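Local coordinates for uncharacterized conserved protein (Methanopyrus kandleri AV19, PDB 2QYA), which is of unknown function but belongs to the DUF424 family of conserved proteins and assembles from two copies of the chain, at residues A[4-9]-A[19-24]; A[57-62]-A[86-91]; A[80-85]-A[103-108]. The protein carries 2 engineered substitutions. One frame throughout, in Å; residues are numbered along the deposited sequence.

Contact 1: A[4-9]-A[19-24]; sequences ARVLLN and LALCDE
Residues 6-9 and 19-23 run antiparallel as the two arms of a beta hairpin, their short axes 4.5 Å apart at closest approach and 161° between their directions. Leu-7 with Cys-22 and Asn-9 with Ala-20 are hydrogen-bonded pairs, alternating with the non-hydrogen-bonded pairs Val-6 with Asp-23 and Leu-8 with Leu-21. The tightest bond runs from Leu-7 N to Cys-22 O, 2.6 Å, nearly along the C=O axis; the return bond, Cys-22 N to Leu-7 O at 2.9 Å, lies in the carbonyl plane on a lone pair. Beyond the last pair, Glu-24 N still reaches Arg-5 O at 3.1 Å, coming from above the carbonyl plane.

Val-6, Leu-8, Leu-21 and Asp-23 share one face. Leu-8, with CG anti to its backbone N (chi1 179°), lies alongside Leu-21 and points the same way, CD1 being 3.9 Å from Leu-21 CD2. Val-6 turns CG2 over the carbonyl of Cys-22, 3.4 Å from its O. On the other face, where Asn-9 and Ala-20 meet Thr-13 of the second subunit, Leu-7 crosses Glu-24 at about a right angle, its CD2 3.9 Å from Glu-24 CG. Arg-5 and Glu-24 lie side by side, and the carboxylate sits against Arg-5 CB; instead of pairing directly, Arg-5 NH1 and Glu-24 OE2 both bond to Ser-49 OG.

Strand 48-50 pairs with strand 6-13 on its outer side and strand 71-77 runs parallel to strand 16-23, so the hairpin lies inside the mixed sheet; helices 52-66 and 79-87 cover the Val-6, Leu-8 and Leu-21 face, where the carboxylate of Asp-23 accepts bonds from Leu-80 N and Ala-81 N at the start of helix 79-87.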
ATOM      1  N   ALA A   4     -25.617  -4.917   9.375  1.00 44.50           N
ATOM      2  CA  ALA A   4     -24.649  -5.592   8.468  1.00 43.97           C
ATOM      3  C   ALA A   4     -23.619  -4.562   7.955  1.00 43.05           C
ATOM      4  O   ALA A   4     -23.922  -3.799   7.026  1.00 43.94           O
ATOM      5  CB  ALA A   4     -25.400  -6.165   7.325  1.00 44.57           C
ATOM      6  N   ARG A   5     -22.431  -4.530   8.548  1.00 40.77           N
ATOM      7  CA  ARG A   5     -21.501  -3.416   8.294  1.00 39.66           C
ATOM      8  C   ARG A   5     -20.080  -3.819   7.885  1.00 38.48           C
ATOM      9  O   ARG A   5     -19.484  -4.747   8.421  1.00 37.70           O
ATOM     10  CB  ARG A   5     -21.408  -2.471   9.515  1.00 38.71           C
ATOM     11  CG  ARG A   5     -22.662  -1.664   9.851  1.00 38.80           C
ATOM     12  CD  ARG A   5     -22.792  -0.419   8.995  1.00 37.19           C
ATOM     13  NE  ARG A   5     -23.841   0.452   9.501  1.00 38.95           N
ATOM     14  CZ  ARG A   5     -23.643   1.540  10.248  1.00 38.86           C
ATOM     15  NH1 ARG A   5     -22.420   1.945  10.591  1.00 37.24           N
ATOM     16  NH2 ARG A   5     -24.691   2.232  10.646  1.00 38.30           N
ATOM     17  N   VAL A   6     -19.515  -3.047   6.977  1.00 38.68           N
ATOM     18  CA  VAL A   6     -18.131  -3.254   6.593  1.00 38.79           C
ATOM     19  C   VAL A   6     -17.259  -2.028   6.957  1.00 38.15           C
ATOM     20  O   VAL A   6     -17.675  -0.899   6.743  1.00 37.56           O
ATOM     21  CB  VAL A   6     -18.092  -3.575   5.085  1.00 38.47           C
ATOM     22  CG1 VAL A   6     -18.274  -2.300   4.259  1.00 39.40           C
ATOM     23  CG2 VAL A   6     -16.850  -4.286   4.720  1.00 40.97           C
ATOM     24  N   LEU A   7     -16.050  -2.255   7.477  1.00 37.99           N
ATOM     25  CA  LEU A   7     -15.062  -1.176   7.704  1.00 38.38           C
ATOM     26  C   LEU A   7     -14.229  -0.848   6.450  1.00 39.99           C
ATOM     27  O   LEU A   7     -13.601  -1.741   5.824  1.00 39.77           O
ATOM     28  CB  LEU A   7     -14.124  -1.547   8.868  1.00 38.27           C
ATOM     29  CG  LEU A   7     -14.792  -2.025  10.169  1.00 38.36           C
ATOM     30  CD1 LEU A   7     -13.804  -2.653  11.117  1.00 35.85           C
ATOM     31  CD2 LEU A   7     -15.544  -0.874  10.840  1.00 39.99           C
ATOM     32  N   LEU A   8     -14.237   0.423   6.056  1.00 40.92           N
ATOM     33  CA  LEU A   8     -13.423   0.877   4.933  1.00 41.11           C
ATOM     34  C   LEU A   8     -12.355   1.849   5.434  1.00 41.69           C
ATOM     35  O   LEU A   8     -12.645   2.867   6.087  1.00 40.58           O
ATOM     36  CB  LEU A   8     -14.276   1.500   3.838  1.00 40.70           C
ATOM     37  CG  LEU A   8     -13.622   2.070   2.572  1.00 41.09           C
ATOM     38  CD1 LEU A   8     -12.732   1.077   1.805  1.00 39.78           C
ATOM     39  CD2 LEU A   8     -14.719   2.546   1.652  1.00 42.25           C
ATOM     40  N   ASN A   9     -11.108   1.496   5.137  1.00 42.33           N
ATOM     41  CA  ASN A   9      -9.965   2.253   5.561  1.00 43.17           C
ATOM     42  C   ASN A   9      -9.171   2.532   4.300  1.00 43.55           C
ATOM     43  O   ASN A   9      -8.659   1.591   3.687  1.00 44.11           O
ATOM     44  CB  ASN A   9      -9.191   1.436   6.595  1.00 43.39           C
ATOM     45  CG  ASN A   9      -7.966   2.183   7.177  1.00 43.92           C
ATOM     46  OD1 ASN A   9      -7.785   3.388   6.966  1.00 44.12           O
ATOM     47  ND2 ASN A   9      -7.117   1.440   7.902  1.00 43.05           N
ATOM     48  N   LEU A  19      -6.880   0.575  -0.206  1.00 35.93           N
ATOM     49  CA  LEU A  19      -8.263   0.479   0.195  1.00 35.23           C
ATOM     50  C   LEU A  19      -8.394  -0.843   0.914  1.00 35.46           C
ATOM     51  O   LEU A  19      -8.239  -1.913   0.301  1.00 34.90           O
ATOM     52  CB  LEU A  19      -9.202   0.550  -1.007  1.00 35.88           C
ATOM     53  CG  LEU A  19      -8.920   1.512  -2.175  1.00 37.44           C
ATOM     54  CD1 LEU A  19      -9.966   1.404  -3.286  1.00 36.20           C
ATOM     55  CD2 LEU A  19      -8.827   2.921  -1.722  1.00 38.51           C
ATOM     56  N   ALA A  20      -8.596  -0.772   2.232  1.00 34.73           N
ATOM     57  CA  ALA A  20      -8.780  -1.961   3.049  1.00 35.40           C
ATOM     58  C   ALA A  20     -10.231  -2.079   3.551  1.00 36.00           C
ATOM     59  O   ALA A  20     -10.815  -1.119   4.052  1.00 35.16           O
ATOM     60  CB  ALA A  20      -7.797  -1.991   4.222  1.00 34.27           C
ATOM     61  N   LEU A  21     -10.788  -3.269   3.427  1.00 36.92           N
ATOM     62  CA  LEU A  21     -12.174  -3.514   3.792  1.00 38.08           C
ATOM     63  C   LEU A  21     -12.138  -4.645   4.769  1.00 38.56           C
ATOM     64  O   LEU A  21     -11.399  -5.608   4.563  1.00 39.08           O
ATOM     65  CB  LEU A  21     -12.996  -3.921   2.572  1.00 37.72           C
ATOM     66  CG  LEU A  21     -13.296  -2.866   1.523  1.00 39.17           C
ATOM     67  CD1 LEU A  21     -13.261  -3.502   0.149  1.00 43.80           C
ATOM     68  CD2 LEU A  21     -14.660  -2.270   1.776  1.00 41.16           C
ATOM     69  N   CYS A  22     -12.916  -4.539   5.835  1.00 38.92           N
ATOM     70  CA  CYS A  22     -12.990  -5.622   6.807  1.00 39.77           C
ATOM     71  C   CYS A  22     -14.411  -5.708   7.336  1.00 40.80           C
ATOM     72  O   CYS A  22     -15.023  -4.666   7.620  1.00 40.53           O
ATOM     73  CB  CYS A  22     -12.023  -5.337   7.955  1.00 39.25           C
ATOM     74  SG  CYS A  22     -11.748  -6.631   9.154  1.00 40.48           S
ATOM     75  N   ASP A  23     -14.938  -6.928   7.481  1.00 41.55           N
ATOM     76  CA  ASP A  23     -16.214  -7.110   8.196  1.00 42.83           C
ATOM     77  C   ASP A  23     -16.079  -6.576   9.627  1.00 42.81           C
ATOM     78  O   ASP A  23     -15.118  -6.869  10.333  1.00 42.48           O
ATOM     79  CB  ASP A  23     -16.676  -8.581   8.194  1.00 42.77           C
ATOM     80  CG  ASP A  23     -17.115  -9.045   6.818  1.00 44.27           C
ATOM     81  OD1 ASP A  23     -16.663  -8.442   5.805  1.00 45.69           O
ATOM     82  OD2 ASP A  23     -17.923 -10.009   6.738  1.00 44.99           O
ATOM     83  N   GLU A  24     -17.034  -5.756  10.029  1.00 44.03           N
ATOM     84  CA  GLU A  24     -16.993  -5.119  11.332  1.00 45.21           C
ATOM     85  C   GLU A  24     -16.937  -6.147  12.448  1.00 47.03           C
ATOM     86  O   GLU A  24     -16.142  -5.996  13.374  1.00 46.81           O
ATOM     87  CB  GLU A  24     -18.206  -4.222  11.491  1.00 45.22           C
ATOM     88  CG  GLU A  24     -18.131  -3.191  12.585  1.00 44.13           C
ATOM     89  CD  GLU A  24     -19.450  -2.456  12.692  1.00 42.60           C
ATOM     90  OE1 GLU A  24     -20.449  -3.134  12.992  1.00 41.12           O
ATOM     91  OE2 GLU A  24     -19.495  -1.237  12.435  1.00 39.60           O
TER

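Contact 2: A[57-62]-A[86-91]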
ATOM      1  N   LYS A  57     -19.698   1.687  -3.641  1.00 44.88           N
ATOM      2  CA  LYS A  57     -19.670   2.976  -4.340  1.00 45.97           C
ATOM      3  C   LYS A  57     -18.335   3.701  -4.098  1.00 45.93           C
ATOM      4  O   LYS A  57     -17.707   4.162  -5.051  1.00 45.77           O
ATOM      5  CB  LYS A  57     -20.877   3.826  -3.934  1.00 46.05           C
ATOM      6  CG  LYS A  57     -20.857   5.262  -4.411  1.00 47.51           C
ATOM      7  CD  LYS A  57     -22.234   5.941  -4.265  1.00 48.00           C
ATOM      8  CE  LYS A  57     -22.169   7.443  -4.631  1.00 48.60           C
ATOM      9  NZ  LYS A  57     -21.516   8.251  -3.528  1.00 52.87           N
ATOM     10  N   LYS A  58     -17.906   3.794  -2.838  1.00 45.81           N
ATOM     11  CA  LYS A  58     -16.635   4.461  -2.505  1.00 46.26           C
ATOM     12  C   LYS A  58     -15.411   3.777  -3.136  1.00 45.72           C
ATOM     13  O   LYS A  58     -14.457   4.441  -3.529  1.00 45.49           O
ATOM     14  CB  LYS A  58     -16.438   4.596  -0.988  1.00 46.30           C
ATOM     15  CG  LYS A  58     -16.542   6.042  -0.437  1.00 49.21           C
ATOM     16  CD  LYS A  58     -17.975   6.615  -0.521  1.00 52.18           C
ATOM     17  CE  LYS A  58     -18.125   8.030   0.161  1.00 53.98           C
ATOM     18  NZ  LYS A  58     -17.983   7.999   1.664  1.00 58.49           N
ATOM     19  N   ILE A  59     -15.442   2.457  -3.184  1.00 45.44           N
ATOM     20  CA  ILE A  59     -14.372   1.656  -3.787  1.00 46.57           C
ATOM     21  C   ILE A  59     -14.281   1.940  -5.276  1.00 45.85           C
ATOM     22  O   ILE A  59     -13.213   2.274  -5.762  1.00 46.23           O
ATOM     23  CB  ILE A  59     -14.530   0.122  -3.458  1.00 46.87           C
ATOM     24  CG1 ILE A  59     -13.590  -0.265  -2.343  1.00 46.77           C
ATOM     25  CG2 ILE A  59     -14.218  -0.749  -4.631  1.00 48.69           C
ATOM     26  CD1 ILE A  59     -13.904   0.361  -1.084  1.00 48.69           C
ATOM     27  N   ARG A  60     -15.410   1.871  -5.969  1.00 45.63           N
ATOM     28  CA  ARG A  60     -15.494   2.284  -7.361  1.00 45.83           C
ATOM     29  C   ARG A  60     -14.898   3.662  -7.584  1.00 45.43           C
ATOM     30  O   ARG A  60     -14.125   3.854  -8.519  1.00 45.07           O
ATOM     31  CB  ARG A  60     -16.937   2.343  -7.834  1.00 46.24           C
ATOM     32  CG  ARG A  60     -17.538   1.048  -8.237  1.00 48.35           C
ATOM     33  CD  ARG A  60     -18.908   1.277  -8.893  1.00 52.27           C
ATOM     34  NE  ARG A  60     -19.717   0.058  -8.836  1.00 57.55           N
ATOM     35  CZ  ARG A  60     -20.747  -0.150  -8.003  1.00 60.43           C
ATOM     36  NH1 ARG A  60     -21.159   0.799  -7.150  1.00 58.81           N
ATOM     37  NH2 ARG A  60     -21.388  -1.318  -8.042  1.00 60.84           N
ATOM     38  N   GLU A  61     -15.287   4.626  -6.752  1.00 44.28           N
ATOM     39  CA  GLU A  61     -14.860   6.011  -6.965  1.00 44.30           C
ATOM     40  C   GLU A  61     -13.364   6.206  -6.733  1.00 42.03           C
ATOM     41  O   GLU A  61     -12.745   6.974  -7.442  1.00 41.66           O
ATOM     42  CB  GLU A  61     -15.637   6.979  -6.070  1.00 44.16           C
ATOM     43  CG  GLU A  61     -17.143   7.104  -6.383  1.00 47.69           C
ATOM     44  CD  GLU A  61     -17.928   7.784  -5.237  1.00 47.96           C
ATOM     45  OE1 GLU A  61     -17.425   7.801  -4.084  1.00 50.81           O
ATOM     46  OE2 GLU A  61     -19.047   8.288  -5.487  1.00 51.87           O
ATOM     47  N   ALA A  62     -12.796   5.543  -5.724  1.00 40.52           N
ATOM     48  CA  ALA A  62     -11.379   5.687  -5.439  1.00 39.72           C
ATOM     49  C   ALA A  62     -10.566   5.036  -6.565  1.00 39.97           C
ATOM     50  O   ALA A  62      -9.527   5.563  -6.946  1.00 39.18           O
ATOM     51  CB  ALA A  62     -11.022   5.094  -4.088  1.00 39.29           C
ATOM     52  N   VAL A  86     -16.646  -7.670  -5.187  1.00 44.79           N
ATOM     53  CA  VAL A  86     -17.390  -8.263  -6.316  1.00 45.70           C
ATOM     54  C   VAL A  86     -18.440  -7.269  -6.809  1.00 46.74           C
ATOM     55  O   VAL A  86     -18.556  -7.000  -8.020  1.00 46.99           O
ATOM     56  CB  VAL A  86     -18.087  -9.645  -5.934  1.00 45.60           C
ATOM     57  CG1 VAL A  86     -18.942 -10.220  -7.094  1.00 46.11           C
ATOM     58  CG2 VAL A  86     -17.100 -10.660  -5.518  1.00 44.51           C
ATOM     59  N   ASP A  87     -19.195  -6.693  -5.877  1.00 47.56           N
ATOM     60  CA  ASP A  87     -20.273  -5.811  -6.293  1.00 48.98           C
ATOM     61  C   ASP A  87     -19.794  -4.512  -6.896  1.00 48.44           C
ATOM     62  O   ASP A  87     -20.545  -3.834  -7.599  1.00 48.97           O
ATOM     63  CB  ASP A  87     -21.237  -5.518  -5.155  1.00 50.18           C
ATOM     64  CG  ASP A  87     -22.665  -5.562  -5.604  1.00 54.12           C
ATOM     65  OD1 ASP A  87     -23.331  -6.581  -5.302  1.00 60.93           O
ATOM     66  OD2 ASP A  87     -23.116  -4.613  -6.287  1.00 58.16           O
ATOM     67  N   ALA A  88     -18.553  -4.152  -6.603  1.00 48.17           N
ATOM     68  CA  ALA A  88     -17.926  -2.993  -7.240  1.00 48.23           C
ATOM     69  C   ALA A  88     -17.445  -3.303  -8.665  1.00 48.08           C
ATOM     70  O   ALA A  88     -17.027  -2.400  -9.378  1.00 48.61           O
ATOM     71  CB  ALA A  88     -16.778  -2.457  -6.376  1.00 47.82           C
ATOM     72  N   GLY A  89     -17.504  -4.576  -9.059  1.00 48.89           N
ATOM     73  CA  GLY A  89     -17.082  -5.041 -10.394  1.00 49.53           C
ATOM     74  C   GLY A  89     -15.579  -5.239 -10.489  1.00 50.32           C
ATOM     75  O   GLY A  89     -15.011  -5.250 -11.586  1.00 51.43           O
ATOM     76  N   LEU A  90     -14.931  -5.403  -9.341  1.00 50.04           N
ATOM     77  CA  LEU A  90     -13.489  -5.395  -9.275  1.00 49.84           C
ATOM     78  C   LEU A  90     -12.910  -6.806  -9.336  1.00 49.94           C
ATOM     79  O   LEU A  90     -11.758  -6.996  -9.741  1.00 49.32           O
ATOM     80  CB  LEU A  90     -13.039  -4.674  -7.996  1.00 50.17           C
ATOM     81  CG  LEU A  90     -12.468  -3.235  -8.019  1.00 50.22           C
ATOM     82  CD1 LEU A  90     -12.688  -2.423  -9.287  1.00 48.43           C
ATOM     83  CD2 LEU A  90     -12.950  -2.472  -6.793  1.00 48.70           C
ATOM     84  N   ALA A  91     -13.713  -7.783  -8.928  1.00 49.63           N
ATOM     85  CA  ALA A  91     -13.313  -9.183  -8.906  1.00 50.18           C
ATOM     86  C   ALA A  91     -14.531 -10.057  -9.194  1.00 51.17           C
ATOM     87  O   ALA A  91     -15.654  -9.640  -8.900  1.00 50.70           O
ATOM     88  CB  ALA A  91     -12.708  -9.543  -7.560  1.00 49.39           C
TER
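Apolar contact round the methyl of Ala-88 joins the middle of helix 52-66 to the end of helix 79-87 and the turn that follows it. The backbones come nearest at Arg-60 and Ala-88, with 5.8 Å between their CA atoms, a closeness helped by the single methyl of Ala-88. That methyl meets two neighbouring residues of the facing helix: Ile-59 CG2 lies 3.5 Å from Ala-88 CB, and Arg-60 CG 4.0 Å from it. Leu-90 is directed at the helix from beyond the turn and crosses Ile-59 obliquely.

The polar part belongs to Arg-60. Its CG is anti to its own carbonyl carbon (chi1 -82°) and the chain is extended from CG to NE, which lays it along the backbone of residues 87 and 88. The guanidinium stands oblique to the carbonyls there, with NH2 2.7 Å from Asp-87 O and NE 3.7 Å from Ala-88 O. The carboxylate of Asp-87 is farther off, OD2 lying 4.1 Å from Arg-60 NH2, beyond a salt bridge.

Backbone geometry shapes the second segment. Gly-89, at phi 82°, leaves the helix in a Schellman motif: its N bonds back to Val-86 O at 2.8 Å, and Leu-90 N probably makes the outer bond to Val-85 O, so the chain turns and carries Leu-90 round to Ile-59.

The guanidinium's charge would probably be favoured beside carbonyls at the helix C-terminal end, and the nearby Asp-87 carboxylate may add to this. The contact thus combines an apolar inner side, where Ile-59 also packs on Leu-19 and Leu-21, with charged side chains on the exposed side.

Contact 3: A[80-85]-A[103-108]. Engineered in segment 103-108: Met-107 (natural residue Ile).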
ATOM      1  N   LEU A  80     -18.819 -10.308   3.747  1.00 43.37           N
ATOM      2  CA  LEU A  80     -19.390  -9.044   3.306  1.00 41.93           C
ATOM      3  C   LEU A  80     -18.360  -8.187   2.583  1.00 40.93           C
ATOM      4  O   LEU A  80     -18.650  -7.649   1.525  1.00 41.08           O
ATOM      5  CB  LEU A  80     -19.952  -8.282   4.524  1.00 43.35           C
ATOM      6  CG  LEU A  80     -21.030  -7.238   4.250  1.00 44.03           C
ATOM      7  CD1 LEU A  80     -22.300  -7.940   3.734  1.00 46.08           C
ATOM      8  CD2 LEU A  80     -21.329  -6.365   5.497  1.00 41.68           C
ATOM      9  N   ALA A  81     -17.161  -8.057   3.145  1.00 40.17           N
ATOM     10  CA  ALA A  81     -16.077  -7.280   2.491  1.00 40.03           C
ATOM     11  C   ALA A  81     -15.703  -7.778   1.088  1.00 40.07           C
ATOM     12  O   ALA A  81     -15.459  -6.981   0.177  1.00 39.87           O
ATOM     13  CB  ALA A  81     -14.817  -7.214   3.384  1.00 38.95           C
ATOM     14  N   CYS A  82     -15.667  -9.090   0.898  1.00 39.81           N
ATOM     15  CA  CYS A  82     -15.329  -9.596  -0.430  1.00 40.11           C
ATOM     16  C   CYS A  82     -16.485  -9.413  -1.410  1.00 40.48           C
ATOM     17  O   CYS A  82     -16.266  -9.138  -2.605  1.00 40.12           O
ATOM     18  CB  CYS A  82     -14.827 -11.030  -0.350  1.00 39.95           C
ATOM     19  SG  CYS A  82     -13.237 -11.067   0.498  1.00 41.45           S
ATOM     20  N   SER A  83     -17.707  -9.505  -0.887  1.00 40.45           N
ATOM     21  CA  SER A  83     -18.908  -9.283  -1.689  1.00 41.54           C
ATOM     22  C   SER A  83     -18.968  -7.839  -2.152  1.00 40.53           C
ATOM     23  O   SER A  83     -19.485  -7.552  -3.222  1.00 40.57           O
ATOM     24  CB  SER A  83     -20.174  -9.668  -0.901  1.00 41.64           C
ATOM     25  OG  SER A  83     -20.666  -8.558  -0.168  1.00 45.50           O
ATOM     26  N   VAL A  84     -18.416  -6.934  -1.344  1.00 40.35           N
ATOM     27  CA  VAL A  84     -18.251  -5.532  -1.740  1.00 39.53           C
ATOM     28  C   VAL A  84     -17.316  -5.413  -2.932  1.00 40.35           C
ATOM     29  O   VAL A  84     -17.590  -4.664  -3.867  1.00 40.46           O
ATOM     30  CB  VAL A  84     -17.709  -4.645  -0.569  1.00 39.63           C
ATOM     31  CG1 VAL A  84     -17.282  -3.259  -1.091  1.00 37.87           C
ATOM     32  CG2 VAL A  84     -18.776  -4.490   0.534  1.00 38.09           C
ATOM     33  N   VAL A  85     -16.192  -6.126  -2.890  1.00 41.39           N
ATOM     34  CA  VAL A  85     -15.233  -6.062  -3.993  1.00 42.73           C
ATOM     35  C   VAL A  85     -15.879  -6.579  -5.294  1.00 43.46           C
ATOM     36  O   VAL A  85     -15.709  -5.971  -6.351  1.00 43.84           O
ATOM     37  CB  VAL A  85     -13.930  -6.815  -3.659  1.00 43.12           C
ATOM     38  CG1 VAL A  85     -12.966  -6.745  -4.838  1.00 41.91           C
ATOM     39  CG2 VAL A  85     -13.284  -6.237  -2.386  1.00 41.21           C
ATOM     40  N   PRO A 103     -13.294 -15.517   3.934  1.00 45.51           N
ATOM     41  CA  PRO A 103     -12.978 -15.003   2.598  1.00 44.35           C
ATOM     42  C   PRO A 103     -11.969 -13.846   2.615  1.00 44.37           C
ATOM     43  O   PRO A 103     -11.984 -13.000   3.518  1.00 43.58           O
ATOM     44  CB  PRO A 103     -14.333 -14.553   2.061  1.00 44.17           C
ATOM     45  CG  PRO A 103     -15.344 -15.393   2.825  1.00 44.53           C
ATOM     46  CD  PRO A 103     -14.748 -15.526   4.194  1.00 45.17           C
ATOM     47  N   HIS A 104     -11.094 -13.830   1.617  1.00 43.03           N
ATOM     48  CA  HIS A 104     -10.029 -12.848   1.542  1.00 42.65           C
ATOM     49  C   HIS A 104      -9.715 -12.600   0.086  1.00 42.14           C
ATOM     50  O   HIS A 104      -9.754 -13.519  -0.713  1.00 41.87           O
ATOM     51  CB  HIS A 104      -8.791 -13.358   2.268  1.00 42.21           C
ATOM     52  CG  HIS A 104      -7.628 -12.410   2.250  1.00 42.54           C
ATOM     53  ND1 HIS A 104      -6.531 -12.594   1.439  1.00 40.86           N
ATOM     54  CD2 HIS A 104      -7.373 -11.296   2.979  1.00 42.78           C
ATOM     55  CE1 HIS A 104      -5.659 -11.627   1.652  1.00 41.98           C
ATOM     56  NE2 HIS A 104      -6.145 -10.825   2.581  1.00 42.16           N
ATOM     57  N   VAL A 105      -9.477 -11.341  -0.258  1.00 41.23           N
ATOM     58  CA  VAL A 105      -8.948 -10.979  -1.564  1.00 39.85           C
ATOM     59  C   VAL A 105      -7.888  -9.868  -1.430  1.00 39.65           C
ATOM     60  O   VAL A 105      -8.026  -8.949  -0.611  1.00 36.84           O
ATOM     61  CB  VAL A 105     -10.043 -10.644  -2.610  1.00 40.51           C
ATOM     62  CG1 VAL A 105     -10.629  -9.220  -2.447  1.00 38.85           C
ATOM     63  CG2 VAL A 105      -9.454 -10.834  -4.051  1.00 41.59           C
ATOM     64  N   GLN A 106      -6.808 -10.016  -2.209  1.00 39.68           N
ATOM     65  CA  GLN A 106      -5.795  -8.977  -2.410  1.00 39.91           C
ATOM     66  C   GLN A 106      -5.621  -8.696  -3.917  1.00 40.30           C
ATOM     67  O   GLN A 106      -5.470  -9.649  -4.725  1.00 40.18           O
ATOM     68  CB  GLN A 106      -4.491  -9.415  -1.762  1.00 40.69           C
ATOM     69  CG  GLN A 106      -3.484  -8.272  -1.501  1.00 44.80           C
ATOM     70  CD  GLN A 106      -2.797  -8.377  -0.133  1.00 46.33           C
ATOM     71  OE1 GLN A 106      -2.202  -7.418   0.345  1.00 47.12           O
ATOM     72  NE2 GLN A 106      -2.884  -9.540   0.492  1.00 47.87           N
ATOM     73  N   MET A 107      -5.678  -7.407  -4.289  1.00 38.93           N
ATOM     74  CA  MET A 107      -5.582  -6.945  -5.667  1.00 38.13           C
ATOM     75  C   MET A 107      -4.620  -5.736  -5.797  1.00 38.72           C
ATOM     76  O   MET A 107      -4.592  -4.847  -4.940  1.00 38.98           O
ATOM     77  CB  MET A 107      -6.922  -6.446  -6.212  1.00 37.58           C
ATOM     78  CG  MET A 107      -8.200  -7.208  -5.897  1.00 38.44           C
ATOM     79  SD  MET A 107      -9.557  -6.329  -6.733  1.00 37.31           S
ATOM     80  CE  MET A 107      -9.041  -6.393  -8.428  1.00 33.94           C
ATOM     81  N   TYR A 108      -3.857  -5.694  -6.883  1.00 37.53           N
ATOM     82  CA  TYR A 108      -3.045  -4.536  -7.204  1.00 37.79           C
ATOM     83  C   TYR A 108      -3.529  -4.035  -8.530  1.00 38.44           C
ATOM     84  O   TYR A 108      -3.563  -4.790  -9.517  1.00 39.41           O
ATOM     85  CB  TYR A 108      -1.576  -4.889  -7.269  1.00 37.91           C
ATOM     86  CG  TYR A 108      -1.070  -5.434  -5.956  1.00 39.54           C
ATOM     87  CD1 TYR A 108      -0.704  -4.562  -4.916  1.00 39.11           C
ATOM     88  CD2 TYR A 108      -1.023  -6.811  -5.724  1.00 37.56           C
ATOM     89  CE1 TYR A 108      -0.277  -5.038  -3.693  1.00 40.06           C
ATOM     90  CE2 TYR A 108      -0.571  -7.307  -4.508  1.00 39.08           C
ATOM     91  CZ  TYR A 108      -0.209  -6.404  -3.494  1.00 40.57           C
ATOM     92  OH  TYR A 108       0.233  -6.875  -2.280  1.00 42.76           O
TER
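Cys-82, Val-85 and Val-105 carry most of the packing between helix 80-85 and strand 103-108, whose short axes approach to 7.8 Å at 42°. Cys-82 holds SG anti to its carbonyl carbon (chi1 -68°) and lays the sulfur against the strand's backbone, 3.7 Å from both Pro-103 C and His-104 N. The ring of Pro-103 touches the same sulfur through CB, at 4.0 Å. One turn on, Val-85 meets Val-105 tip to tip, CG2 to CG1 4.0 Å; the CG1 of Val-105 occupies the crowded position between its backbone N and carbonyl carbon (chi1 79°), a rotation that presents this methyl to the helix. The other Val-85 branch, CG1, faces SD of Met-107, an engineered residue, at 3.9 Å. No hydrogen bond crosses the interface.

From the strand's other face, His-104 NE2 bonds to Asp-15 of the second subunit. The contact packs a helix across one face of a mixed beta-sheet, a two-layer alpha/beta arrangement in which strand 71-77 lies between strands 103-109 and 16-23; Val-85 also covers Ala-76 and Leu-21, and Val-84 turns to Pro-52 and Ala-55 of helix 52-66.

In the fold
The three contacts lie within a two-layer alpha/beta arrangement, in which helices 52-66 and 79-87 lie against the same face of the mixed sheet. Contact 1 supplies its first hairpin and closes along the chain before the other two open; contacts 2 and 3 interlock, their segments alternating in sequence, and share helix 79-87. Centres lie 13 Å apart for contacts 1 and 2 and 10 Å for the other two pairs. Leu-8 and Leu-21 pass the hairpin's apolar face on to Ile-59, and Leu-21 also meets Val-85. Early and late parts of the chain thereby share a core, while contacts 1 and 3 also touch the second subunit.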